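Local coordinates for putative membrane protein (Corynebacterium diphtheriae NCTC 13129, PDB 3C8I) that is of unknown function but is probably membrane-associated, this chain being the C-terminal part that carries its DUF3239 family region, at residues B[37-51]-B[127-141]. Residues are numbered along the deposited sequence; the frame is centred on the assembly and turned at random.
Sequences TNVDPTLPPRWALAT and KLDQVRETKFDLLEL
L49 and L139 form the central hydrogen-bonded pair where strand 138-140 joins strand 47-51 at one border of the chain's antiparallel sheet. L49 N to L139 O is 2.8 Å, and L139 N bonds back to L49 O at 2.9 Å. Bonds from L141 N to W47 O and from T51 N to D137 O continue the ladder. Helix 128-132 lies across strand 47-51 at 82°. Its V131 is the main bump. CG2 packs on L49 CB at 3.8 Å, while CG1 meets T51 tip to tip. L49 sits between V131 and L141: its CD1 is 3.6 Å from L141 CD2, the two side chains crossing at about a right angle. Helix 115-124 also touches L49 and L141. On the other sheet face, A48 and A50 leave a shallow hollow. L138 CD1 fills it, 3.8 Å from both CB atoms. There CG of L138 is anti to the backbone N (chi1 -174°), which leans the branch over the alanines. Farther along, the extended E140 chain passes A48 CB. Its OE1 makes a salt bridge to R46 NH1 at 3.3 Å, and the hydrogen bond within it is weak. Its other oxygen, OE2, takes a hydrogen bond from T37 OG1 at 2.9 Å, 37° out of the carboxylate plane.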
loop_
_atom_site.group_PDB
_atom_site.type_symbol
_atom_site.label_atom_id
_atom_site.label_comp_id
_atom_site.label_asym_id
_atom_site.label_seq_id
_atom_site.Cartn_x
_atom_site.Cartn_y
_atom_site.Cartn_z
ATOM N N THR B 37 -15.483 0.520 14.677
ATOM C CA THR B 37 -14.952 1.715 13.996
ATOM C C THR B 37 -14.782 2.952 14.881
ATOM O O THR B 37 -14.254 3.981 14.415
ATOM C CB THR B 37 -15.751 2.090 12.732
ATOM O OG1 THR B 37 -17.045 2.562 13.089
ATOM C CG2 THR B 37 -15.890 0.920 11.808
ATOM N N ASN B 38 -15.196 2.885 16.147
ATOM C CA ASN B 38 -14.953 4.011 17.074
ATOM C C ASN B 38 -13.487 4.129 17.453
ATOM O O ASN B 38 -12.869 3.150 17.864
ATOM C CB ASN B 38 -15.769 3.867 18.380
ATOM C CG ASN B 38 -17.240 4.117 18.183
ATOM O OD1 ASN B 38 -17.645 4.838 17.267
ATOM N ND2 ASN B 38 -18.073 3.542 19.071
ATOM N N VAL B 39 -12.939 5.338 17.357
ATOM C CA VAL B 39 -11.579 5.567 17.829
ATOM C C VAL B 39 -11.506 5.395 19.357
ATOM O O VAL B 39 -10.560 4.784 19.858
ATOM C CB VAL B 39 -11.014 6.915 17.331
ATOM C CG1 VAL B 39 -9.666 7.196 17.983
ATOM C CG2 VAL B 39 -10.877 6.880 15.787
ATOM N N ASP B 40 -12.551 5.841 20.071
ATOM C CA ASP B 40 -12.662 5.609 21.524
ATOM C C ASP B 40 -13.334 4.277 21.849
ATOM O O ASP B 40 -14.555 4.130 21.662
ATOM C CB ASP B 40 -13.437 6.741 22.175
ATOM C CG ASP B 40 -13.507 6.620 23.706
ATOM O OD1 ASP B 40 -13.307 5.529 24.286
ATOM O OD2 ASP B 40 -13.791 7.652 24.325
ATOM N N PRO B 41 -12.561 3.321 22.391
ATOM C CA PRO B 41 -13.068 1.969 22.589
ATOM C C PRO B 41 -13.987 1.819 23.805
ATOM O O PRO B 41 -14.589 0.755 23.982
ATOM C CB PRO B 41 -11.784 1.153 22.779
ATOM C CG PRO B 41 -10.881 2.100 23.478
ATOM C CD PRO B 41 -11.169 3.445 22.865
ATOM N N THR B 42 -14.097 2.859 24.631
ATOM C CA THR B 42 -14.935 2.790 25.818
ATOM C C THR B 42 -16.403 3.031 25.465
ATOM O O THR B 42 -17.287 2.643 26.214
ATOM C CB THR B 42 -14.459 3.782 26.908
ATOM O OG1 THR B 42 -14.611 5.130 26.444
ATOM C CG2 THR B 42 -12.972 3.521 27.253
ATOM N N LEU B 43 -16.658 3.643 24.306
ATOM C CA LEU B 43 -18.028 3.920 23.890
ATOM C C LEU B 43 -18.715 2.623 23.468
ATOM O O LEU B 43 -18.026 1.635 23.153
ATOM C CB LEU B 43 -18.020 4.903 22.720
ATOM C CG LEU B 43 -17.346 6.251 22.933
ATOM C CD1 LEU B 43 -17.538 7.092 21.710
ATOM C CD2 LEU B 43 -17.920 6.983 24.171
ATOM N N PRO B 44 -20.067 2.629 23.396
ATOM C CA PRO B 44 -20.723 1.483 22.768
ATOM C C PRO B 44 -20.175 1.307 21.349
ATOM O O PRO B 44 -20.040 2.306 20.627
ATOM C CB PRO B 44 -22.192 1.893 22.713
ATOM C CG PRO B 44 -22.350 2.923 23.786
ATOM C CD PRO B 44 -21.038 3.659 23.803
ATOM N N PRO B 45 -19.827 0.063 20.971
ATOM C CA PRO B 45 -19.108 -0.140 19.724
ATOM C C PRO B 45 -19.953 0.125 18.485
ATOM O O PRO B 45 -21.187 -0.061 18.488
ATOM C CB PRO B 45 -18.687 -1.611 19.779
ATOM C CG PRO B 45 -19.602 -2.260 20.764
ATOM C CD PRO B 45 -20.050 -1.194 21.713
ATOM N N ARG B 46 -19.269 0.569 17.444
ATOM C CA ARG B 46 -19.870 0.808 16.166
ATOM C C ARG B 46 -19.357 -0.279 15.235
ATOM O O ARG B 46 -18.238 -0.185 14.695
ATOM C CB ARG B 46 -19.489 2.192 15.676
ATOM C CG ARG B 46 -20.159 2.529 14.380
ATOM C CD ARG B 46 -20.376 4.030 14.233
ATOM N NE ARG B 46 -21.705 4.414 14.656
ATOM C CZ ARG B 46 -22.821 4.138 13.987
ATOM N NH1 ARG B 46 -22.790 3.441 12.841
ATOM N NH2 ARG B 46 -23.989 4.548 14.480
ATOM N N TRP B 47 -20.146 -1.341 15.092
ATOM C CA TRP B 47 -19.642 -2.545 14.446
ATOM C C TRP B 47 -19.546 -2.396 12.944
ATOM O O TRP B 47 -20.375 -1.755 12.319
ATOM C CB TRP B 47 -20.499 -3.767 14.783
ATOM C CG TRP B 47 -20.439 -4.178 16.223
ATOM C CD1 TRP B 47 -21.484 -4.221 17.100
ATOM C CD2 TRP B 47 -19.282 -4.607 16.961
ATOM N NE1 TRP B 47 -21.049 -4.644 18.334
ATOM C CE2 TRP B 47 -19.705 -4.892 18.274
ATOM C CE3 TRP B 47 -17.940 -4.773 16.643
ATOM C CZ2 TRP B 47 -18.829 -5.329 19.264
ATOM C CZ3 TRP B 47 -17.071 -5.214 17.628
ATOM C CH2 TRP B 47 -17.524 -5.493 18.915
ATOM N N ALA B 48 -18.529 -3.025 12.377
ATOM C CA ALA B 48 -18.327 -3.072 10.943
ATOM C C ALA B 48 -17.636 -4.385 10.553
ATOM O O ALA B 48 -17.053 -5.088 11.406
ATOM C CB ALA B 48 -17.508 -1.861 10.467
ATOM N N LEU B 49 -17.717 -4.696 9.272
ATOM C CA LEU B 49 -17.066 -5.854 8.683
ATOM C C LEU B 49 -15.892 -5.361 7.858
ATOM O O LEU B 49 -16.040 -4.444 7.042
ATOM C CB LEU B 49 -18.050 -6.609 7.786
ATOM C CG LEU B 49 -19.356 -7.004 8.483
ATOM C CD1 LEU B 49 -20.393 -7.468 7.469
ATOM C CD2 LEU B 49 -19.081 -8.060 9.610
ATOM N N ALA B 50 -14.724 -5.961 8.073
ATOM C CA ALA B 50 -13.516 -5.592 7.336
ATOM C C ALA B 50 -12.979 -6.843 6.674
ATOM O O ALA B 50 -12.817 -7.857 7.330
ATOM C CB ALA B 50 -12.451 -4.977 8.307
ATOM N N THR B 51 -12.665 -6.785 5.391
ATOM C CA THR B 51 -12.101 -7.936 4.726
ATOM C C THR B 51 -10.658 -7.745 4.304
ATOM O O THR B 51 -10.169 -6.621 4.138
ATOM C CB THR B 51 -12.945 -8.374 3.482
ATOM O OG1 THR B 51 -13.016 -7.297 2.548
ATOM C CG2 THR B 51 -14.349 -8.897 3.893
ATOM N N LYS B 127 -22.331 -11.390 3.495
ATOM C CA LYS B 127 -22.236 -9.998 3.006
ATOM C C LYS B 127 -20.895 -9.656 2.352
ATOM O O LYS B 127 -20.657 -8.491 2.040
ATOM C CB LYS B 127 -22.540 -8.982 4.122
ATOM C CG LYS B 127 -23.933 -9.103 4.718
ATOM C CD LYS B 127 -24.359 -7.838 5.463
ATOM C CE LYS B 127 -25.775 -7.945 6.065
ATOM N NZ LYS B 127 -26.748 -8.848 5.324
ATOM N N LEU B 128 -20.038 -10.652 2.120
ATOM C CA LEU B 128 -18.727 -10.441 1.490
ATOM C C LEU B 128 -18.755 -9.506 0.285
ATOM O O LEU B 128 -17.916 -8.637 0.133
ATOM C CB LEU B 128 -18.105 -11.792 1.075
ATOM C CG LEU B 128 -16.747 -11.814 0.348
ATOM C CD1 LEU B 128 -15.653 -11.206 1.213
ATOM C CD2 LEU B 128 -16.366 -13.255 -0.075
ATOM N N ASP B 129 -19.710 -9.702 -0.609
ATOM C CA ASP B 129 -19.712 -8.889 -1.821
ATOM C C ASP B 129 -20.126 -7.458 -1.523
ATOM O O ASP B 129 -19.532 -6.560 -2.063
ATOM C CB ASP B 129 -20.541 -9.559 -2.918
ATOM C CG ASP B 129 -19.854 -10.817 -3.447
ATOM O OD1 ASP B 129 -18.714 -10.688 -3.967
ATOM O OD2 ASP B 129 -20.421 -11.929 -3.312
ATOM N N GLN B 130 -21.091 -7.244 -0.625
ATOM C CA GLN B 130 -21.383 -5.891 -0.138
ATOM C C GLN B 130 -20.125 -5.216 0.438
ATOM O O GLN B 130 -19.821 -4.065 0.094
ATOM C CB GLN B 130 -22.486 -5.908 0.919
ATOM C CG GLN B 130 -23.882 -6.251 0.404
ATOM C CD GLN B 130 -24.889 -6.346 1.551
ATOM O OE1 GLN B 130 -24.977 -5.442 2.400
ATOM N NE2 GLN B 130 -25.633 -7.447 1.597
ATOM N N VAL B 131 -19.381 -5.933 1.292
ATOM C CA VAL B 131 -18.153 -5.354 1.891
ATOM C C VAL B 131 -17.147 -5.005 0.822
ATOM O O VAL B 131 -16.557 -3.918 0.832
ATOM C CB VAL B 131 -17.450 -6.282 2.916
ATOM C CG1 VAL B 131 -16.211 -5.563 3.495
ATOM C CG2 VAL B 131 -18.400 -6.678 4.002
ATOM N N ARG B 132 -16.954 -5.912 -0.127
ATOM C CA ARG B 132 -15.996 -5.634 -1.197
ATOM C C ARG B 132 -16.479 -4.527 -2.150
ATOM O O ARG B 132 -15.676 -4.023 -2.919
ATOM C CB ARG B 132 -15.630 -6.911 -1.968
ATOM C CG ARG B 132 -14.849 -7.913 -1.105
ATOM C CD ARG B 132 -14.144 -8.983 -1.929
ATOM N NE ARG B 132 -15.065 -9.908 -2.580
ATOM C CZ ARG B 132 -14.734 -11.113 -3.050
ATOM N NH1 ARG B 132 -13.492 -11.566 -2.958
ATOM N NH2 ARG B 132 -15.659 -11.876 -3.623
ATOM N N GLU B 133 -17.763 -4.137 -2.094
ATOM C CA GLU B 133 -18.257 -2.990 -2.907
ATOM C C GLU B 133 -17.934 -1.627 -2.277
ATOM O O GLU B 133 -18.116 -0.596 -2.921
ATOM C CB GLU B 133 -19.775 -3.033 -3.160
ATOM C CG GLU B 133 -20.387 -4.274 -3.863
ATOM C CD GLU B 133 -19.785 -4.623 -5.235
ATOM O OE1 GLU B 133 -18.875 -3.904 -5.704
ATOM O OE2 GLU B 133 -20.232 -5.637 -5.844
ATOM N N THR B 134 -17.480 -1.613 -1.020
ATOM C CA THR B 134 -17.126 -0.364 -0.333
ATOM C C THR B 134 -15.729 0.051 -0.775
ATOM O O THR B 134 -14.981 -0.781 -1.273
ATOM C CB THR B 134 -17.163 -0.550 1.203
ATOM O OG1 THR B 134 -16.041 -1.345 1.624
ATOM C CG2 THR B 134 -18.475 -1.213 1.630
ATOM N N LYS B 135 -15.334 1.307 -0.565
ATOM C CA LYS B 135 -14.019 1.736 -1.063
ATOM C C LYS B 135 -12.795 1.264 -0.280
ATOM O O LYS B 135 -11.712 1.210 -0.843
ATOM C CB LYS B 135 -13.982 3.251 -1.304
ATOM C CG LYS B 135 -13.977 4.124 -0.090
ATOM C CD LYS B 135 -14.224 5.594 -0.463
ATOM C CE LYS B 135 -13.031 6.259 -1.147
ATOM N NZ LYS B 135 -12.902 7.659 -0.669
ATOM N N PHE B 136 -12.935 0.938 1.012
ATOM C CA PHE B 136 -11.801 0.477 1.820
ATOM C C PHE B 136 -12.015 -0.918 2.444
ATOM O O PHE B 136 -11.366 -1.267 3.432
ATOM C CB PHE B 136 -11.478 1.484 2.928
ATOM C CG PHE B 136 -11.140 2.860 2.428
ATOM C CD1 PHE B 136 -10.277 3.033 1.338
ATOM C CD2 PHE B 136 -11.711 3.986 3.016
ATOM C CE1 PHE B 136 -9.972 4.311 0.868
ATOM C CE2 PHE B 136 -11.402 5.268 2.568
ATOM C CZ PHE B 136 -10.532 5.433 1.489
ATOM N N ASP B 137 -12.915 -1.701 1.864
ATOM C CA ASP B 137 -13.235 -3.047 2.362
ATOM C C ASP B 137 -13.687 -3.018 3.834
ATOM O O ASP B 137 -13.284 -3.845 4.660
ATOM C CB ASP B 137 -12.045 -3.982 2.100
ATOM C CG ASP B 137 -11.833 -4.252 0.599
ATOM O OD1 ASP B 137 -12.799 -4.059 -0.184
ATOM O OD2 ASP B 137 -10.718 -4.666 0.215
ATOM N N LEU B 138 -14.537 -2.041 4.144
ATOM C CA LEU B 138 -15.082 -1.846 5.471
ATOM C C LEU B 138 -16.536 -1.426 5.305
ATOM O O LEU B 138 -16.836 -0.441 4.630
ATOM C CB LEU B 138 -14.284 -0.782 6.237
ATOM C CG LEU B 138 -14.615 -0.518 7.707
ATOM C CD1 LEU B 138 -14.196 -1.660 8.574
ATOM C CD2 LEU B 138 -13.909 0.785 8.200
ATOM N N LEU B 139 -17.436 -2.204 5.883
ATOM C CA LEU B 139 -18.885 -1.960 5.780
ATOM C C LEU B 139 -19.459 -1.884 7.185
ATOM O O LEU B 139 -19.393 -2.850 7.933
ATOM C CB LEU B 139 -19.571 -3.102 5.009
ATOM C CG LEU B 139 -21.078 -2.999 4.700
ATOM C CD1 LEU B 139 -21.320 -1.989 3.585
ATOM C CD2 LEU B 139 -21.689 -4.373 4.332
ATOM N N GLU B 140 -20.029 -0.744 7.545
ATOM C CA GLU B 140 -20.662 -0.625 8.842
ATOM C C GLU B 140 -21.939 -1.457 8.869
ATOM O O GLU B 140 -22.645 -1.545 7.869
ATOM C CB GLU B 140 -20.881 0.846 9.242
ATOM C CG GLU B 140 -19.562 1.477 9.748
ATOM C CD GLU B 140 -19.702 2.883 10.343
ATOM O OE1 GLU B 140 -20.801 3.483 10.227
ATOM O OE2 GLU B 140 -18.692 3.389 10.910
ATOM N N LEU B 141 -22.157 -2.152 9.985
ATOM C CA LEU B 141 -23.441 -2.778 10.260
ATOM C C LEU B 141 -24.364 -1.718 10.850
ATOM O O LEU B 141 -25.563 -1.963 11.019
ATOM C CB LEU B 141 -23.310 -3.960 11.230
ATOM C CG LEU B 141 -22.399 -5.134 10.860
ATOM C CD1 LEU B 141 -22.447 -6.187 11.955
ATOM C CD2 LEU B 141 -22.796 -5.737 9.530
#